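TqaA (Penicillium aethiopicum, PDB 5DLK) is a fungal nonribosomal peptide synthetase whose terminal condensation-like domain, the part in this structure, probably closes the finished peptide into a macrocycle. Local coordinates at residues M283-K288 and H351-Q356; T291-S296 and S457-K462; V335-D340 and A469-I474. One frame throughout, in Å; residues are numbered along the deposited sequence.

Contact 1: residues M283-K288 and H351-Q356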
ATOM      1  N   MET A 283       7.157 -16.579   6.149  1.00 19.13           N
ATOM      2  CA  MET A 283       8.273 -15.743   5.751  1.00 19.89           C
ATOM      3  C   MET A 283       8.182 -14.380   6.445  1.00 16.69           C
ATOM      4  O   MET A 283       9.193 -13.835   6.865  1.00 17.67           O
ATOM      5  CB  MET A 283       8.305 -15.561   4.220  1.00 19.70           C
ATOM      6  CG  MET A 283       9.607 -14.918   3.710  1.00 19.67           C
ATOM      7  SD  MET A 283      11.069 -15.926   4.015  1.00 25.07           S
ATOM      8  CE  MET A 283      10.751 -17.277   2.865  1.00 29.13           C
ATOM      9  N   ALA A 284       6.977 -13.833   6.566  1.00 15.87           N
ATOM     10  CA  ALA A 284       6.823 -12.542   7.243  1.00 16.95           C
ATOM     11  C   ALA A 284       7.334 -12.615   8.687  1.00 16.51           C
ATOM     12  O   ALA A 284       7.998 -11.697   9.165  1.00 16.90           O
ATOM     13  CB  ALA A 284       5.366 -12.091   7.225  1.00 18.81           C
ATOM     14  N   THR A 285       7.021 -13.711   9.367  1.00 16.02           N
ATOM     15  CA  THR A 285       7.500 -13.936  10.733  1.00 15.86           C
ATOM     16  C   THR A 285       9.014 -13.954  10.805  1.00 15.40           C
ATOM     17  O   THR A 285       9.627 -13.352  11.691  1.00 14.67           O
ATOM     18  CB  THR A 285       6.927 -15.257  11.292  1.00 15.85           C
ATOM     19  OG1 THR A 285       5.521 -15.084  11.458  1.00 16.87           O
ATOM     20  CG2 THR A 285       7.539 -15.612  12.662  1.00 16.20           C
ATOM     21  N   LEU A 286       9.625 -14.664   9.867  1.00 15.72           N
ATOM     22  CA  LEU A 286      11.076 -14.762   9.826  1.00 16.72           C
ATOM     23  C   LEU A 286      11.710 -13.372   9.677  1.00 14.43           C
ATOM     24  O   LEU A 286      12.645 -13.020  10.391  1.00 15.99           O
ATOM     25  CB  LEU A 286      11.497 -15.692   8.678  1.00 20.18           C
ATOM     26  CG  LEU A 286      12.991 -15.970   8.547  1.00 23.61           C
ATOM     27  CD1 LEU A 286      13.536 -16.563   9.842  1.00 24.85           C
ATOM     28  CD2 LEU A 286      13.203 -16.957   7.412  1.00 23.60           C
ATOM     29  N   VAL A 287      11.164 -12.552   8.780  1.00 13.25           N
ATOM     30  CA  VAL A 287      11.694 -11.219   8.590  1.00 13.95           C
ATOM     31  C   VAL A 287      11.491 -10.335   9.831  1.00 14.83           C
ATOM     32  O   VAL A 287      12.389  -9.592  10.250  1.00 14.74           O
ATOM     33  CB  VAL A 287      11.030 -10.533   7.383  1.00 18.99           C
ATOM     34  CG1 VAL A 287      11.470  -9.084   7.310  1.00 19.51           C
ATOM     35  CG2 VAL A 287      11.365 -11.307   6.094  1.00 19.12           C
ATOM     36  N   LYS A 288      10.301 -10.402  10.409  1.00 14.27           N
ATOM     37  CA  LYS A 288      10.001  -9.552  11.562  1.00 13.13           C
ATOM     38  C   LYS A 288      10.752 -10.003  12.816  1.00 14.04           C
ATOM     39  O   LYS A 288      11.160  -9.162  13.629  1.00 12.76           O
ATOM     40  CB  LYS A 288       8.479  -9.516  11.782  1.00 13.60           C
ATOM     41  CG  LYS A 288       7.847  -8.694  10.641  1.00 14.36           C
ATOM     42  CD  LYS A 288       6.373  -8.985  10.469  1.00 20.89           C
ATOM     43  CE  LYS A 288       5.861  -8.266   9.200  1.00 16.75           C
ATOM     44  NZ  LYS A 288       4.388  -8.494   8.982  1.00 19.52           N
ATOM     45  N   HIS A 351       8.037 -18.445  16.954  1.00 14.47           N
ATOM     46  CA  HIS A 351       6.656 -18.729  17.363  1.00 14.33           C
ATOM     47  C   HIS A 351       6.019 -17.530  18.048  1.00 15.38           C
ATOM     48  O   HIS A 351       4.858 -17.200  17.777  1.00 17.01           O
ATOM     49  CB  HIS A 351       6.587 -19.966  18.279  1.00 18.52           C
ATOM     50  CG  HIS A 351       6.622 -21.253  17.517  1.00 23.46           C
ATOM     51  ND1 HIS A 351       5.737 -21.533  16.498  1.00 28.89           N
ATOM     52  CD2 HIS A 351       7.452 -22.319  17.601  1.00 29.19           C
ATOM     53  CE1 HIS A 351       6.014 -22.723  15.992  1.00 30.43           C
ATOM     54  NE2 HIS A 351       7.050 -23.220  16.643  1.00 33.73           N
ATOM     55  N   HIS A 352       6.780 -16.884  18.927  1.00 14.38           N
ATOM     56  CA  HIS A 352       6.289 -15.704  19.630  1.00 12.51           C
ATOM     57  C   HIS A 352       5.990 -14.575  18.650  1.00 13.02           C
ATOM     58  O   HIS A 352       4.938 -13.933  18.730  1.00 14.47           O
ATOM     59  CB  HIS A 352       7.294 -15.242  20.693  1.00 14.28           C
ATOM     60  CG  HIS A 352       6.949 -13.924  21.330  1.00 15.21           C
ATOM     61  ND1 HIS A 352       5.847 -13.752  22.145  1.00 16.86           N
ATOM     62  CD2 HIS A 352       7.570 -12.722  21.276  1.00 16.18           C
ATOM     63  CE1 HIS A 352       5.797 -12.491  22.549  1.00 18.86           C
ATOM     64  NE2 HIS A 352       6.842 -11.849  22.053  1.00 16.03           N
ATOM     65  N   THR A 353       6.917 -14.322  17.732  1.00 13.95           N
ATOM     66  CA  THR A 353       6.747 -13.223  16.781  1.00 14.35           C
ATOM     67  C   THR A 353       5.489 -13.458  15.950  1.00 14.58           C
ATOM     68  O   THR A 353       4.724 -12.525  15.661  1.00 14.36           O
ATOM     69  CB  THR A 353       7.991 -13.074  15.875  1.00 16.23           C
ATOM     70  OG1 THR A 353       9.120 -12.771  16.705  1.00 15.63           O
ATOM     71  CG2 THR A 353       7.816 -11.941  14.873  1.00 15.17           C
ATOM     72  N   GLN A 354       5.250 -14.717  15.594  1.00 14.26           N
ATOM     73  CA  GLN A 354       4.106 -14.993  14.752  1.00 14.37           C
ATOM     74  C   GLN A 354       2.810 -14.761  15.523  1.00 14.98           C
ATOM     75  O   GLN A 354       1.890 -14.140  15.018  1.00 15.64           O
ATOM     76  CB  GLN A 354       4.154 -16.414  14.188  1.00 16.09           C
ATOM     77  CG  GLN A 354       3.078 -16.670  13.113  1.00 18.94           C
ATOM     78  CD  GLN A 354       3.528 -17.728  12.123  1.00 25.38           C
ATOM     79  OE1 GLN A 354       4.524 -17.548  11.416  1.00 21.17           O
ATOM     80  NE2 GLN A 354       2.815 -18.855  12.089  1.00 27.39           N
ATOM     81  N   THR A 355       2.744 -15.223  16.767  1.00 15.19           N
ATOM     82  CA  THR A 355       1.516 -14.974  17.509  1.00 17.12           C
ATOM     83  C   THR A 355       1.361 -13.493  17.880  1.00 16.38           C
ATOM     84  O   THR A 355       0.244 -13.018  18.030  1.00 19.01           O
ATOM     85  CB  THR A 355       1.423 -15.889  18.753  1.00 21.39           C
ATOM     86  OG1 THR A 355       2.574 -15.734  19.557  1.00 26.96           O
ATOM     87  CG2 THR A 355       1.374 -17.342  18.319  1.00 22.95           C
ATOM     88  N   GLN A 356       2.451 -12.732  17.980  1.00 15.37           N
ATOM     89  CA  GLN A 356       2.312 -11.296  18.234  1.00 15.64           C
ATOM     90  C   GLN A 356       1.666 -10.570  17.058  1.00 19.56           C
ATOM     91  O   GLN A 356       1.170  -9.454  17.211  1.00 18.30           O
ATOM     92  CB  GLN A 356       3.666 -10.665  18.582  1.00 14.67           C
ATOM     93  CG  GLN A 356       4.161 -11.089  19.978  1.00 14.39           C
ATOM     94  CD  GLN A 356       3.205 -10.615  21.083  1.00 15.90           C
ATOM     95  OE1 GLN A 356       2.340 -11.369  21.541  1.00 16.61           O
ATOM     96  NE2 GLN A 356       3.370  -9.370  21.517  1.00 14.00           N
TER

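Contact 2: residues T291-S296 and S457-K462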
ATOM      1  N   THR A 291      14.242  -8.679  12.511  1.00 12.46           N
ATOM      2  CA  THR A 291      14.219  -7.255  12.815  1.00 13.38           C
ATOM      3  C   THR A 291      14.139  -7.025  14.337  1.00 14.84           C
ATOM      4  O   THR A 291      14.807  -6.129  14.875  1.00 13.33           O
ATOM      5  CB  THR A 291      13.044  -6.569  12.104  1.00 14.10           C
ATOM      6  OG1 THR A 291      13.204  -6.743  10.686  1.00 14.70           O
ATOM      7  CG2 THR A 291      13.011  -5.072  12.432  1.00 16.89           C
ATOM      8  N   ALA A 292      13.339  -7.838  15.021  1.00 12.52           N
ATOM      9  CA  ALA A 292      13.214  -7.695  16.477  1.00 11.58           C
ATOM     10  C   ALA A 292      14.520  -7.986  17.193  1.00 11.07           C
ATOM     11  O   ALA A 292      14.885  -7.284  18.138  1.00 13.04           O
ATOM     12  CB  ALA A 292      12.119  -8.610  17.022  1.00 12.47           C
ATOM     13  N   LEU A 293      15.231  -9.009  16.740  1.00 12.49           N
ATOM     14  CA  LEU A 293      16.504  -9.343  17.366  1.00 13.56           C
ATOM     15  C   LEU A 293      17.518  -8.225  17.133  1.00 12.29           C
ATOM     16  O   LEU A 293      18.281  -7.860  18.049  1.00 13.92           O
ATOM     17  CB  LEU A 293      17.055 -10.672  16.838  1.00 13.45           C
ATOM     18  CG  LEU A 293      18.344 -11.086  17.550  1.00 15.32           C
ATOM     19  CD1 LEU A 293      18.112 -11.282  19.053  1.00 18.25           C
ATOM     20  CD2 LEU A 293      18.883 -12.350  16.911  1.00 23.43           C
ATOM     21  N   PHE A 294      17.550  -7.717  15.903  1.00 13.02           N
ATOM     22  CA  PHE A 294      18.407  -6.592  15.536  1.00 14.55           C
ATOM     23  C   PHE A 294      18.154  -5.418  16.477  1.00 13.42           C
ATOM     24  O   PHE A 294      19.102  -4.823  17.040  1.00 14.36           O
ATOM     25  CB  PHE A 294      18.165  -6.189  14.068  1.00 13.78           C
ATOM     26  CG  PHE A 294      18.915  -4.939  13.639  1.00 15.66           C
ATOM     27  CD1 PHE A 294      20.190  -5.033  13.118  1.00 19.05           C
ATOM     28  CD2 PHE A 294      18.318  -3.687  13.739  1.00 19.00           C
ATOM     29  CE1 PHE A 294      20.879  -3.872  12.709  1.00 18.66           C
ATOM     30  CE2 PHE A 294      18.994  -2.540  13.342  1.00 20.12           C
ATOM     31  CZ  PHE A 294      20.276  -2.640  12.833  1.00 16.52           C
ATOM     32  N   LEU A 295      16.877  -5.081  16.666  1.00 12.11           N
ATOM     33  CA  LEU A 295      16.552  -3.969  17.550  1.00 13.58           C
ATOM     34  C   LEU A 295      16.877  -4.265  19.020  1.00 14.07           C
ATOM     35  O   LEU A 295      17.349  -3.392  19.739  1.00 14.69           O
ATOM     36  CB  LEU A 295      15.076  -3.600  17.430  1.00 13.72           C
ATOM     37  CG  LEU A 295      14.670  -2.943  16.099  1.00 15.21           C
ATOM     38  CD1 LEU A 295      13.142  -2.805  16.048  1.00 16.01           C
ATOM     39  CD2 LEU A 295      15.332  -1.598  15.923  1.00 19.08           C
ATOM     40  N   SER A 296      16.611  -5.481  19.474  1.00 12.09           N
ATOM     41  CA  SER A 296      16.883  -5.825  20.870  0.72 13.65           C
ATOM     42  C   SER A 296      18.362  -5.586  21.176  1.00 16.20           C
ATOM     43  O   SER A 296      18.709  -5.060  22.228  1.00 16.10           O
ATOM     44  CB  SER A 296      16.489  -7.271  21.178  0.72 14.31           C
ATOM     45  OG  SER A 296      17.383  -8.223  20.619  0.72 15.16           O
ATOM     46  N   SER A 457      19.442  -9.131   6.595  1.00 16.44           N
ATOM     47  CA  SER A 457      19.499 -10.319   5.753  0.70 18.56           C
ATOM     48  C   SER A 457      20.371 -11.419   6.381  1.00 18.65           C
ATOM     49  O   SER A 457      20.023 -12.594   6.277  1.00 17.16           O
ATOM     50  CB  SER A 457      19.990  -9.958   4.340  0.70 19.58           C
ATOM     51  OG  SER A 457      21.319  -9.484   4.368  0.70 18.74           O
ATOM     52  N   ALA A 458      21.463 -11.047   7.050  1.00 16.79           N
ATOM     53  CA  ALA A 458      22.336 -12.025   7.696  1.00 17.40           C
ATOM     54  C   ALA A 458      21.614 -12.781   8.810  1.00 17.88           C
ATOM     55  O   ALA A 458      21.783 -13.992   8.972  1.00 16.96           O
ATOM     56  CB  ALA A 458      23.592 -11.340   8.261  1.00 18.76           C
ATOM     57  N   ILE A 459      20.836 -12.046   9.594  1.00 14.83           N
ATOM     58  CA  ILE A 459      20.048 -12.665  10.670  1.00 13.04           C
ATOM     59  C   ILE A 459      18.997 -13.602  10.106  1.00 14.78           C
ATOM     60  O   ILE A 459      18.830 -14.719  10.614  1.00 15.99           O
ATOM     61  CB  ILE A 459      19.374 -11.592  11.562  1.00 15.71           C
ATOM     62  CG1 ILE A 459      20.443 -10.743  12.257  1.00 18.91           C
ATOM     63  CG2 ILE A 459      18.467 -12.273  12.636  1.00 14.11           C
ATOM     64  CD1 ILE A 459      19.931  -9.370  12.655  1.00 20.11           C
ATOM     65  N   ILE A 460      18.297 -13.177   9.054  1.00 12.75           N
ATOM     66  CA  ILE A 460      17.291 -14.043   8.426  1.00 14.58           C
ATOM     67  C   ILE A 460      17.929 -15.373   8.001  1.00 16.59           C
ATOM     68  O   ILE A 460      17.405 -16.457   8.271  1.00 16.06           O
ATOM     69  CB  ILE A 460      16.654 -13.364   7.203  1.00 15.34           C
ATOM     70  CG1 ILE A 460      15.773 -12.173   7.645  1.00 14.30           C
ATOM     71  CG2 ILE A 460      15.807 -14.364   6.424  1.00 15.19           C
ATOM     72  CD1 ILE A 460      15.283 -11.281   6.466  1.00 17.36           C
ATOM     73  N   THR A 461      19.052 -15.278   7.290  1.00 17.63           N
ATOM     74  CA  THR A 461      19.727 -16.506   6.855  1.00 16.80           C
ATOM     75  C   THR A 461      20.218 -17.354   8.039  1.00 18.46           C
ATOM     76  O   THR A 461      20.130 -18.576   8.014  1.00 19.81           O
ATOM     77  CB  THR A 461      20.903 -16.185   5.930  1.00 20.67           C
ATOM     78  OG1 THR A 461      20.389 -15.567   4.748  1.00 17.82           O
ATOM     79  CG2 THR A 461      21.638 -17.461   5.558  1.00 19.90           C
ATOM     80  N   LYS A 462      20.714 -16.706   9.086  1.00 17.30           N
ATOM     81  CA  LYS A 462      21.171 -17.459  10.253  1.00 17.55           C
ATOM     82  C   LYS A 462      20.004 -18.193  10.931  1.00 19.95           C
ATOM     83  O   LYS A 462      20.123 -19.360  11.310  1.00 18.22           O
ATOM     84  CB  LYS A 462      21.874 -16.526  11.234  1.00 21.96           C
ATOM     85  CG  LYS A 462      22.585 -17.243  12.374  1.00 34.33           C
ATOM     86  CD  LYS A 462      23.763 -16.421  12.895  1.00 40.84           C
ATOM     87  CE  LYS A 462      24.744 -16.090  11.775  1.00 40.19           C
ATOM     88  NZ  LYS A 462      25.950 -15.366  12.280  1.00 39.43           N
TER

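Contact 3: residues V335-D340 and A469-I474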
ATOM      1  N   VAL A 335       7.457  -7.295  20.379  1.00 11.03           N
ATOM      2  CA  VAL A 335       8.167  -8.554  20.586  1.00 12.52           C
ATOM      3  C   VAL A 335       8.867  -8.487  21.932  1.00 15.13           C
ATOM      4  O   VAL A 335       9.689  -7.598  22.181  1.00 15.19           O
ATOM      5  CB  VAL A 335       9.174  -8.835  19.445  1.00 13.31           C
ATOM      6  CG1 VAL A 335       9.952 -10.133  19.701  1.00 16.15           C
ATOM      7  CG2 VAL A 335       8.438  -8.877  18.115  1.00 14.11           C
ATOM      8  N   THR A 336       8.546  -9.445  22.795  1.00 14.91           N
ATOM      9  CA  THR A 336       9.052  -9.422  24.160  1.00 18.25           C
ATOM     10  C   THR A 336       9.872 -10.677  24.402  1.00 19.24           C
ATOM     11  O   THR A 336       9.337 -11.794  24.338  1.00 21.74           O
ATOM     12  CB  THR A 336       7.934  -9.357  25.189  1.00 22.69           C
ATOM     13  OG1 THR A 336       7.304 -10.638  25.266  1.00 35.06           O
ATOM     14  CG2 THR A 336       6.904  -8.314  24.803  1.00 12.92           C
ATOM     15  N   PHE A 337      11.141 -10.472  24.710  1.00 15.67           N
ATOM     16  CA  PHE A 337      12.094 -11.557  24.958  1.00 15.18           C
ATOM     17  C   PHE A 337      12.134 -11.898  26.434  1.00 19.11           C
ATOM     18  O   PHE A 337      12.079 -11.002  27.265  1.00 18.61           O
ATOM     19  CB  PHE A 337      13.495 -11.146  24.520  1.00 16.10           C
ATOM     20  CG  PHE A 337      13.610 -10.791  23.066  1.00 20.41           C
ATOM     21  CD1 PHE A 337      13.209  -9.539  22.600  1.00 18.89           C
ATOM     22  CD2 PHE A 337      14.180 -11.698  22.174  1.00 17.45           C
ATOM     23  CE1 PHE A 337      13.343  -9.205  21.257  1.00 15.13           C
ATOM     24  CE2 PHE A 337      14.314 -11.376  20.833  1.00 18.85           C
ATOM     25  CZ  PHE A 337      13.896 -10.120  20.372  1.00 16.46           C
ATOM     26  N   PRO A 338      12.279 -13.187  26.768  1.00 17.37           N
ATOM     27  CA  PRO A 338      12.396 -13.543  28.188  1.00 17.65           C
ATOM     28  C   PRO A 338      13.797 -13.249  28.737  1.00 17.60           C
ATOM     29  O   PRO A 338      14.705 -12.907  27.987  1.00 20.17           O
ATOM     30  CB  PRO A 338      12.117 -15.057  28.189  1.00 19.30           C
ATOM     31  CG  PRO A 338      12.636 -15.526  26.894  1.00 21.08           C
ATOM     32  CD  PRO A 338      12.295 -14.370  25.898  1.00 17.21           C
ATOM     33  N   GLU A 339      13.982 -13.409  30.049  1.00 20.38           N
ATOM     34  CA  GLU A 339      15.324 -13.302  30.623  1.00 26.79           C
ATOM     35  C   GLU A 339      16.234 -14.416  30.090  1.00 24.84           C
ATOM     36  O   GLU A 339      15.739 -15.439  29.606  1.00 21.75           O
ATOM     37  CB  GLU A 339      15.252 -13.346  32.157  1.00 29.75           C
ATOM     38  CG  GLU A 339      14.515 -12.161  32.788  1.00 32.36           C
ATOM     39  CD  GLU A 339      15.177 -10.800  32.487  1.00 38.30           C
ATOM     40  OE1 GLU A 339      16.416 -10.667  32.647  1.00 40.24           O
ATOM     41  OE2 GLU A 339      14.453  -9.860  32.079  1.00 41.54           O
ATOM     42  N   ASP A 340      17.552 -14.212  30.174  1.00 20.60           N
ATOM     43  CA  ASP A 340      18.532 -15.141  29.629  1.00 24.91           C
ATOM     44  C   ASP A 340      18.319 -16.564  30.176  1.00 20.66           C
ATOM     45  O   ASP A 340      18.550 -17.541  29.473  1.00 23.64           O
ATOM     46  CB  ASP A 340      19.963 -14.705  29.968  1.00 25.81           C
ATOM     47  CG  ASP A 340      20.420 -13.470  29.199  1.00 38.78           C
ATOM     48  OD1 ASP A 340      19.708 -12.995  28.282  1.00 32.97           O
ATOM     49  OD2 ASP A 340      21.529 -12.988  29.521  1.00 41.19           O
ATOM     50  N   ALA A 469      19.101 -22.949  17.261  1.00 22.06           N
ATOM     51  CA  ALA A 469      20.167 -22.210  17.930  1.00 21.45           C
ATOM     52  C   ALA A 469      19.652 -21.393  19.103  1.00 21.68           C
ATOM     53  O   ALA A 469      18.557 -20.834  19.039  1.00 18.41           O
ATOM     54  CB  ALA A 469      20.882 -21.276  16.940  1.00 19.18           C
ATOM     55  N   ARG A 470      20.466 -21.278  20.148  1.00 20.57           N
ATOM     56  CA  ARG A 470      20.125 -20.413  21.280  1.00 21.23           C
ATOM     57  C   ARG A 470      20.259 -18.960  20.862  1.00 22.73           C
ATOM     58  O   ARG A 470      21.246 -18.590  20.226  1.00 20.76           O
ATOM     59  CB  ARG A 470      21.021 -20.695  22.493  1.00 24.10           C
ATOM     60  CG  ARG A 470      20.697 -21.971  23.246  1.00 32.29           C
ATOM     61  CD  ARG A 470      21.746 -22.237  24.348  1.00 40.59           C
ATOM     62  NE  ARG A 470      22.450 -21.009  24.731  1.00 42.81           N
ATOM     63  CZ  ARG A 470      23.055 -20.810  25.901  1.00 44.66           C
ATOM     64  NH1 ARG A 470      23.056 -21.760  26.827  1.00 51.20           N
ATOM     65  NH2 ARG A 470      23.661 -19.657  26.151  1.00 51.65           N
ATOM     66  N   LEU A 471      19.272 -18.129  21.200  1.00 20.18           N
ATOM     67  CA  LEU A 471      19.390 -16.701  20.879  1.00 19.95           C
ATOM     68  C   LEU A 471      20.663 -16.095  21.446  1.00 25.51           C
ATOM     69  O   LEU A 471      21.299 -15.245  20.806  1.00 24.78           O
ATOM     70  CB  LEU A 471      18.188 -15.921  21.416  1.00 20.45           C
ATOM     71  CG  LEU A 471      16.861 -16.034  20.684  1.00 21.80           C
ATOM     72  CD1 LEU A 471      15.834 -15.036  21.290  1.00 17.04           C
ATOM     73  CD2 LEU A 471      17.041 -15.804  19.183  1.00 20.30           C
ATOM     74  N   LEU A 472      21.043 -16.525  22.649  1.00 23.55           N
ATOM     75  CA  LEU A 472      22.270 -16.015  23.268  1.00 31.62           C
ATOM     76  C   LEU A 472      23.521 -16.271  22.416  1.00 33.06           C
ATOM     77  O   LEU A 472      24.533 -15.594  22.574  1.00 39.59           O
ATOM     78  CB  LEU A 472      22.468 -16.631  24.660  1.00 31.14           C
ATOM     79  CG  LEU A 472      21.588 -15.999  25.737  1.00 36.26           C
ATOM     80  CD1 LEU A 472      21.654 -16.769  27.062  1.00 37.73           C
ATOM     81  CD2 LEU A 472      22.005 -14.548  25.933  1.00 38.13           C
ATOM     82  N   ASP A 473      23.444 -17.245  21.515  1.00 29.93           N
ATOM     83  CA  ASP A 473      24.596 -17.628  20.703  1.00 33.13           C
ATOM     84  C   ASP A 473      24.619 -16.960  19.328  1.00 33.30           C
ATOM     85  O   ASP A 473      25.540 -17.187  18.535  1.00 35.65           O
ATOM     86  CB  ASP A 473      24.626 -19.145  20.520  1.00 31.42           C
ATOM     87  CG  ASP A 473      24.941 -19.889  21.816  1.00 37.93           C
ATOM     88  OD1 ASP A 473      25.566 -19.282  22.714  1.00 38.45           O
ATOM     89  OD2 ASP A 473      24.551 -21.072  21.936  1.00 35.66           O
ATOM     90  N   ILE A 474      23.596 -16.165  19.029  1.00 24.20           N
ATOM     91  CA  ILE A 474      23.497 -15.533  17.718  1.00 25.88           C
ATOM     92  C   ILE A 474      24.371 -14.285  17.659  1.00 29.20           C
ATOM     93  O   ILE A 474      24.289 -13.423  18.539  1.00 26.08           O
ATOM     94  CB  ILE A 474      22.047 -15.126  17.380  1.00 21.41           C
ATOM     95  CG1 ILE A 474      21.106 -16.332  17.435  1.00 26.47           C
ATOM     96  CG2 ILE A 474      21.980 -14.429  16.012  1.00 23.29           C
ATOM     97  CD1 ILE A 474      21.126 -17.220  16.226  1.00 27.06           C
TER

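Contact 1: residues M283-K288 and H351-Q356
Thr285 and Gln354 join two helices, 283-299 and 346-358, through a single polar bond. The Thr285 hydroxyl gives its proton to the amide oxygen of Gln354, with OG1 and OE1 2.7 Å apart. It arrives in the carbonyl plane, on a lone pair, at 115° to the C=O bond. The Gln354 chain leaves its helix with CG opposite the main-chain N (chi1 -171°) and runs on extended, bringing OE1 up to Thr285; the two side chains cross at about a right angle. The same amide is held at both ends: OE1 also accepts the backbone N of Thr282, while NE2 bonds to Gly280 O.

The apolar part lies beside this bond. Thr353 CG2 rests against Lys288 CB at 4.0 Å, and Thr285 CG2 meets Thr353 CB at 4.1 Å. Threonine suits position 285 because one short side chain offers both hydroxyl and methyl. Thr353 OG1 instead bonds to Leu349 O in its own helix, and Lys288 NZ to His308 ND1.

Three bonds thus fix the Gln354 amide against rotation. Thr285 also bonds to the Thr282 hydroxyl, consistent with a second shell positioning Thr282, which binds phosphopantetheine in another structure of this protein; none is bound here.

Contact 2: residues T291-S296 and S457-K462
Ile459 of helix 446-465 points at helix 283-299 and meets Leu293 and Phe294 there, in an apolar helix-helix contact within the C-terminal half of a condensation domain, which has the chloramphenicol acetyltransferase-like fold of the CoA-dependent acyltransferase clan. Of the three, Ile459 loses by far the largest area to the other helix, 69 Å², and its two branches divide the work. A chi1 of -63° sets CG1 beside the backbone N and CG2 beside the carbonyl carbon, so CG2 takes Leu293 while the longer arm through CG1 takes Phe294. A beta-branched residue suits the position because it spreads a methyl (CG2) and an ethyl arm (CG1-CD1) across one helix surface.

Leu293 points toward the opposing helix and offers one methyl, with its CD2 4.3 Å from Ile459 CG2. This is a light touch at the limit of van der Waals contact. The same leucine also packs on Phe463, the residue one turn beyond Ile459 on helix 446-465, so that helix is met at two successive turns.

Phe294 behaves differently. Its chi1 of 174° leads the ring away from Ile459, leaving the CB methylene as the nearest point, though the ring still presents its edge. The side chain also touches Leu452, Asn455 and Ile456, and Phe476, the last residue; the long flat ring lets one residue reach both the earlier turns of helix 446-465 and the chain terminus.

The backbones remain well apart, the CA atoms of Phe294 and Ile459 being 8.0 Å from each other, so the contact is made by side chains alone. Ile459 and the next residue, Ile460, both pack on Ala290, whose short side chain lets them come close. At the closest point of all, Ile459 CD1 lies 3.9 Å from Phe294 CB and near the plane of the ring, at its edge.

Contact 3: residues V335-D340 and A469-I474
Phe337 and Leu471 meet edge-on. The leucine methyl CD1 lies in the plane of the ring, 3.8 Å from Phe337 CD2 and 4.0 Å from Phe337 CE2, and the two side chains cross at about a right angle. Leucine suits this place because CD1 continues its chain in an extended line (chi2 -173°), which carries the methyl up to the ring's rim. Phenylalanine is broad enough to touch Ala292, Ser296 and Leu349 as well.

The second pair is Asp340 with Leu472, also crossing at about a right angle. One methyl, Leu472 CD2, lies 3.6 Å from Asp340 OD1, and the other, Leu472 CD1, lies 3.9 Å from Asp340 CB. No bond forms here. Aspartate suits an exposed position, where its charge can be solvated; OD1 also has a weak, long ion pair with Arg302 NH2. Both residues touch a crystal neighbour, so their positions may partly reflect the lattice.

Behind these side chains stand the loops that carry them. Phe337 follows directly on strand 329-336, an outermost strand of the six-stranded sheet, and its backbone bonds to Arg302. The leucines sit in a short 3-10 turn, closed where Asp473 N reaches Arg470 O at 2.9 Å and Ile474 N reaches Leu471 O at 3.0 Å. Two adjacent leucines on such a tight turn can both point toward the other segment. Further out, Leu471 shares a backbone bond with Trp344, and Arg470 forms a salt bridge with Asp343 and pairs with Asp473 by charge alone.

Phe337 and Leu471 are the apolar pair, while the more exposed Asp340 and Leu472 contribute more buried area. Their placement is probably set by the surrounding backbone bonds, the Arg470-Asp343 salt bridge and packing on Trp344 and helix 283-299, which implies a surface seam whose polar links lie at one remove.

How the contacts relate
All three contacts lie on the same side of the chain's centre, within the condensation domain, with centres 12 to 14 Å apart. Contacts 1 and 2 share helix 283-299, using its first and later turns, and touch where Leu286 and Val287 pack on Ile460. Contact 3 meets contact 1 through His352 and Thr336, and contact 2 through Ala292 with Val335 and Leu293 with Ile474. Along the chain the order is 283-288, 291-296, 335-340, 351-356, 457-462, 469-474, so every pair of contacts interleaves. The final helix and tail are thereby packed against earlier elements, forming a continuous run of packing from near the phosphopantetheine-binding residues at contact 1 to the surface at contact 3.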